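Local coordinates for MarR family transcriptional regulator (Peptoclostridium difficile, PDB 5ERI), which probably binds DNA as a winged helix-turn-helix transcription factor of the MarR family, working as a dimer, at residues Asn44-Leu53 against Val122-Ser133. Sequence-based numbering, arbitrary orientation.
Sequences NDIKYKELKL and VYELIIEEENRS
Lys47 and Glu129 supply the charged part of this contact. The long lysine chain, bent at its third torsion (chi3 -83°), reaches helix 117-138 from the last turn of helix 29-47, and Lys47 NZ donates to Glu129 OE1 over 2.7 Å in a salt bridge. The ammonium meets the anti side of that oxygen, 34° out of the carboxylate plane. Glu129 itself folds back at chi2, its acid group lying beside the lysine's CD and CE. Ser133, one turn further along, turns its hydroxyl onto its own helix, where Ser133 OG donates to Glu129 O at 2.8 Å. This carbonyl also accepts the helical bond from Ser133 N, on the opposite face of its plane. Arg132 NH1 lies 4.3 Å from Lys47 NZ, but the guanidinium has its own acid, Glu163 of the second subunit.

The rest is van der Waals contact. Tyr48, where the chain leaves helical geometry, crosses Ile126 at about a right angle, with Tyr48 CE1 3.8 Å from Ile126 CG1, an apolar pair. The rigid ring carries its polar hydroxyl to the helix surface, where Tyr48 OH rests against aliphatic carbons, 3.3 Å from both Ile126 CG2 and Glu129 CB. Leu51, within the type I turn Lys49-Lys52, and Leu53, just after it, meet Val122 tip to tip: Leu53 CD1 reaches Val122 CG1 at 3.6 Å, while both methyls of Leu51 meet the valine more loosely. Compact, branched Val122 thus serves two leucines at once.

As in MarR relatives, helices 29-47, 117-138 and 143-167 probably form the dimerisation region; Glu130 and Asn131 also bond the second subunit. The contact ties this region to helix 57-66, which begins the winged helix-turn-helix domain: Phe58 stacks on Tyr48, Leu61 touches Leu53, and Thr62 touches Ile126.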
loop_
_atom_site.group_PDB
_atom_site.type_symbol
_atom_site.label_atom_id
_atom_site.label_comp_id
_atom_site.label_asym_id
_atom_site.label_seq_id
_atom_site.Cartn_x
_atom_site.Cartn_y
_atom_site.Cartn_z
ATOM N N ASN A 44 -4.979 -10.098 1.877
ATOM C CA ASN A 44 -4.812 -10.206 3.353
ATOM C C ASN A 44 -6.077 -9.804 4.117
ATOM O O ASN A 44 -6.373 -10.342 5.167
ATOM C CB ASN A 44 -3.624 -9.360 3.849
ATOM C CG ASN A 44 -2.316 -9.981 3.514
ATOM O OD1 ASN A 44 -2.236 -11.196 3.353
ATOM N ND2 ASN A 44 -1.287 -9.147 3.342
ATOM N N ASP A 45 -6.807 -8.828 3.598
ATOM C CA ASP A 45 -8.158 -8.528 4.096
ATOM C C ASP A 45 -9.108 -9.754 4.090
ATOM O O ASP A 45 -9.980 -9.819 4.963
ATOM C CB ASP A 45 -8.795 -7.347 3.305
ATOM C CG ASP A 45 -8.316 -5.961 3.772
ATOM O OD1 ASP A 45 -7.264 -5.844 4.413
ATOM O OD2 ASP A 45 -9.002 -4.974 3.488
ATOM N N ILE A 46 -8.946 -10.708 3.153
ATOM C CA ILE A 46 -9.785 -11.947 3.125
ATOM C C ILE A 46 -9.344 -12.914 4.227
ATOM O O ILE A 46 -10.145 -13.450 4.997
ATOM C CB ILE A 46 -9.756 -12.681 1.735
ATOM C CG1 ILE A 46 -10.069 -11.734 0.538
ATOM C CG2 ILE A 46 -10.693 -13.894 1.700
ATOM C CD1 ILE A 46 -11.321 -10.919 0.642
ATOM N N LYS A 47 -8.051 -13.136 4.311
ATOM C CA LYS A 47 -7.513 -14.109 5.273
ATOM C C LYS A 47 -7.718 -13.639 6.714
ATOM O O LYS A 47 -7.983 -14.423 7.597
ATOM C CB LYS A 47 -6.037 -14.350 4.987
ATOM C CG LYS A 47 -5.771 -14.789 3.543
ATOM C CD LYS A 47 -4.383 -15.395 3.320
ATOM C CE LYS A 47 -3.255 -14.372 3.100
ATOM N NZ LYS A 47 -1.917 -15.003 2.781
ATOM N N TYR A 48 -7.685 -12.339 6.945
ATOM C CA TYR A 48 -7.623 -11.854 8.312
ATOM C C TYR A 48 -8.924 -11.276 8.771
ATOM O O TYR A 48 -8.958 -10.682 9.870
ATOM C CB TYR A 48 -6.538 -10.800 8.449
ATOM C CG TYR A 48 -5.150 -11.321 8.290
ATOM C CD1 TYR A 48 -4.704 -12.372 9.079
ATOM C CD2 TYR A 48 -4.258 -10.744 7.360
ATOM C CE1 TYR A 48 -3.426 -12.865 8.929
ATOM C CE2 TYR A 48 -2.981 -11.235 7.192
ATOM C CZ TYR A 48 -2.555 -12.285 7.980
ATOM O OH TYR A 48 -1.248 -12.737 7.807
ATOM N N LYS A 49 -9.996 -11.440 7.983
ATOM C CA LYS A 49 -11.335 -10.919 8.378
ATOM C C LYS A 49 -11.860 -11.613 9.637
ATOM O O LYS A 49 -12.418 -10.948 10.537
ATOM C CB LYS A 49 -12.394 -11.081 7.256
ATOM C CG LYS A 49 -13.857 -10.815 7.698
ATOM C CD LYS A 49 -14.837 -10.893 6.532
ATOM C CE LYS A 49 -16.247 -11.276 6.989
ATOM N NZ LYS A 49 -16.574 -12.717 6.731
ATOM N N GLU A 50 -11.702 -12.947 9.666
ATOM C CA GLU A 50 -12.157 -13.747 10.789
ATOM C C GLU A 50 -11.403 -13.393 12.064
ATOM O O GLU A 50 -12.043 -13.199 13.085
ATOM C CB GLU A 50 -12.164 -15.265 10.487
ATOM C CG GLU A 50 -13.579 -15.881 10.524
ATOM C CD GLU A 50 -14.564 -15.313 9.484
ATOM O OE1 GLU A 50 -14.878 -16.057 8.524
ATOM O OE2 GLU A 50 -15.057 -14.154 9.624
ATOM N N LEU A 51 -10.078 -13.253 11.992
ATOM C CA LEU A 51 -9.315 -12.724 13.114
ATOM C C LEU A 51 -9.459 -11.239 13.441
ATOM O O LEU A 51 -8.840 -10.775 14.381
ATOM C CB LEU A 51 -7.848 -13.012 12.909
ATOM C CG LEU A 51 -7.548 -14.500 12.914
ATOM C CD1 LEU A 51 -6.167 -14.754 12.335
ATOM C CD2 LEU A 51 -7.656 -15.024 14.346
ATOM N N LYS A 52 -10.244 -10.478 12.689
ATOM C CA LYS A 52 -10.351 -9.022 12.902
ATOM C C LYS A 52 -9.009 -8.236 12.792
ATOM O O LYS A 52 -8.771 -7.222 13.437
ATOM C CB LYS A 52 -11.112 -8.737 14.196
ATOM C CG LYS A 52 -12.529 -8.222 13.897
ATOM C CD LYS A 52 -13.506 -8.362 15.071
ATOM C CE LYS A 52 -14.636 -7.317 15.045
ATOM N NZ LYS A 52 -15.898 -7.786 14.395
ATOM N N LEU A 53 -8.143 -8.718 11.919
ATOM C CA LEU A 53 -6.820 -8.125 11.673
ATOM C C LEU A 53 -6.649 -7.541 10.252
ATOM O O LEU A 53 -5.508 -7.348 9.766
ATOM C CB LEU A 53 -5.765 -9.210 11.906
ATOM C CG LEU A 53 -5.456 -9.432 13.383
ATOM C CD1 LEU A 53 -4.656 -10.695 13.547
ATOM C CD2 LEU A 53 -4.731 -8.305 14.103
ATOM N N VAL A 122 -1.348 -16.066 17.146
ATOM C CA VAL A 122 -1.701 -15.520 15.850
ATOM C C VAL A 122 -0.416 -15.146 15.101
ATOM O O VAL A 122 -0.344 -15.252 13.869
ATOM C CB VAL A 122 -2.708 -14.342 15.992
ATOM C CG1 VAL A 122 -2.909 -13.610 14.678
ATOM C CG2 VAL A 122 -4.053 -14.870 16.482
ATOM N N TYR A 123 0.611 -14.755 15.840
ATOM C CA TYR A 123 1.832 -14.263 15.215
ATOM C C TYR A 123 2.393 -15.305 14.259
ATOM O O TYR A 123 2.837 -14.961 13.155
ATOM C CB TYR A 123 2.882 -13.867 16.247
ATOM C CG TYR A 123 4.178 -13.504 15.598
ATOM C CD1 TYR A 123 4.324 -12.293 14.985
ATOM C CD2 TYR A 123 5.242 -14.372 15.560
ATOM C CE1 TYR A 123 5.492 -11.931 14.356
ATOM C CE2 TYR A 123 6.427 -14.018 14.911
ATOM C CZ TYR A 123 6.535 -12.796 14.311
ATOM O OH TYR A 123 7.688 -12.386 13.656
ATOM N N GLU A 124 2.339 -16.574 14.662
ATOM C CA GLU A 124 2.948 -17.639 13.873
ATOM C C GLU A 124 2.096 -17.839 12.661
ATOM O O GLU A 124 2.622 -18.012 11.564
ATOM C CB GLU A 124 3.068 -18.966 14.666
ATOM C CG GLU A 124 3.996 -18.946 15.899
ATOM C CD GLU A 124 5.392 -18.330 15.663
ATOM O OE1 GLU A 124 6.057 -17.985 16.676
ATOM O OE2 GLU A 124 5.835 -18.178 14.491
ATOM N N LEU A 125 0.788 -17.816 12.876
ATOM C CA LEU A 125 -0.164 -17.848 11.777
ATOM C C LEU A 125 0.128 -16.731 10.723
ATOM O O LEU A 125 0.133 -16.960 9.500
ATOM C CB LEU A 125 -1.590 -17.712 12.346
ATOM C CG LEU A 125 -2.778 -17.976 11.377
ATOM C CD1 LEU A 125 -2.456 -18.960 10.224
ATOM C CD2 LEU A 125 -4.028 -18.447 12.154
ATOM N N ILE A 126 0.389 -15.514 11.205
ATOM C CA ILE A 126 0.557 -14.398 10.300
ATOM C C ILE A 126 1.809 -14.636 9.481
ATOM O O ILE A 126 1.864 -14.378 8.292
ATOM C CB ILE A 126 0.640 -13.054 11.060
ATOM C CG1 ILE A 126 -0.721 -12.668 11.633
ATOM C CG2 ILE A 126 1.076 -11.970 10.094
ATOM C CD1 ILE A 126 -0.670 -11.530 12.649
ATOM N N ILE A 127 2.851 -15.099 10.140
ATOM C CA ILE A 127 4.133 -15.283 9.459
ATOM C C ILE A 127 4.067 -16.408 8.444
ATOM O O ILE A 127 4.698 -16.329 7.377
ATOM C CB ILE A 127 5.243 -15.564 10.488
ATOM C CG1 ILE A 127 5.503 -14.315 11.340
ATOM C CG2 ILE A 127 6.527 -15.947 9.786
ATOM C CD1 ILE A 127 6.133 -13.119 10.614
ATOM N N GLU A 128 3.302 -17.450 8.790
ATOM C CA GLU A 128 2.987 -18.510 7.846
ATOM C C GLU A 128 2.328 -17.876 6.606
ATOM O O GLU A 128 2.691 -18.173 5.442
ATOM C CB GLU A 128 2.011 -19.542 8.472
ATOM C CG GLU A 128 2.622 -20.622 9.369
ATOM C CD GLU A 128 1.604 -21.716 9.840
ATOM O OE1 GLU A 128 0.526 -21.960 9.210
ATOM O OE2 GLU A 128 1.901 -22.369 10.872
ATOM N N GLU A 129 1.351 -17.000 6.852
ATOM C CA GLU A 129 0.628 -16.353 5.710
ATOM C C GLU A 129 1.502 -15.499 4.846
ATOM O O GLU A 129 1.362 -15.483 3.602
ATOM C CB GLU A 129 -0.579 -15.586 6.190
ATOM C CG GLU A 129 -1.753 -16.538 6.551
ATOM C CD GLU A 129 -2.174 -17.538 5.421
ATOM O OE1 GLU A 129 -1.813 -17.305 4.208
ATOM O OE2 GLU A 129 -2.870 -18.554 5.745
ATOM N N GLU A 130 2.446 -14.818 5.494
ATOM C CA GLU A 130 3.344 -13.950 4.755
ATOM C C GLU A 130 4.210 -14.860 3.847
ATOM O O GLU A 130 4.471 -14.573 2.644
ATOM C CB GLU A 130 4.198 -13.111 5.771
ATOM C CG GLU A 130 5.050 -11.991 5.167
ATOM C CD GLU A 130 5.598 -10.914 6.171
ATOM O OE1 GLU A 130 6.435 -10.117 5.672
ATOM O OE2 GLU A 130 5.237 -10.831 7.406
ATOM N N ASN A 131 4.673 -15.978 4.405
ATOM C CA ASN A 131 5.540 -16.872 3.601
ATOM C C ASN A 131 4.738 -17.478 2.450
ATOM O O ASN A 131 5.272 -17.686 1.382
ATOM C CB ASN A 131 6.130 -17.976 4.440
ATOM C CG ASN A 131 7.258 -17.495 5.341
ATOM O OD1 ASN A 131 8.007 -16.550 5.029
ATOM N ND2 ASN A 131 7.418 -18.192 6.449
ATOM N N ARG A 132 3.450 -17.725 2.679
ATOM C CA ARG A 132 2.607 -18.184 1.592
ATOM C C ARG A 132 2.456 -17.104 0.480
ATOM O O ARG A 132 2.501 -17.448 -0.747
ATOM C CB ARG A 132 1.256 -18.614 2.154
ATOM C CG ARG A 132 0.440 -19.359 1.116
ATOM C CD ARG A 132 -0.927 -18.737 0.925
ATOM N NE ARG A 132 -1.655 -19.365 -0.164
ATOM C CZ ARG A 132 -2.826 -18.925 -0.603
ATOM N NH1 ARG A 132 -3.383 -17.854 -0.050
ATOM N NH2 ARG A 132 -3.448 -19.552 -1.586
ATOM N N SER A 133 2.330 -15.809 0.891
ATOM C CA SER A 133 2.182 -14.709 -0.113
ATOM C C SER A 133 3.450 -14.536 -0.841
ATOM O O SER A 133 3.471 -14.203 -2.028
ATOM C CB SER A 133 1.758 -13.364 0.510
ATOM O OG SER A 133 0.895 -13.601 1.583
#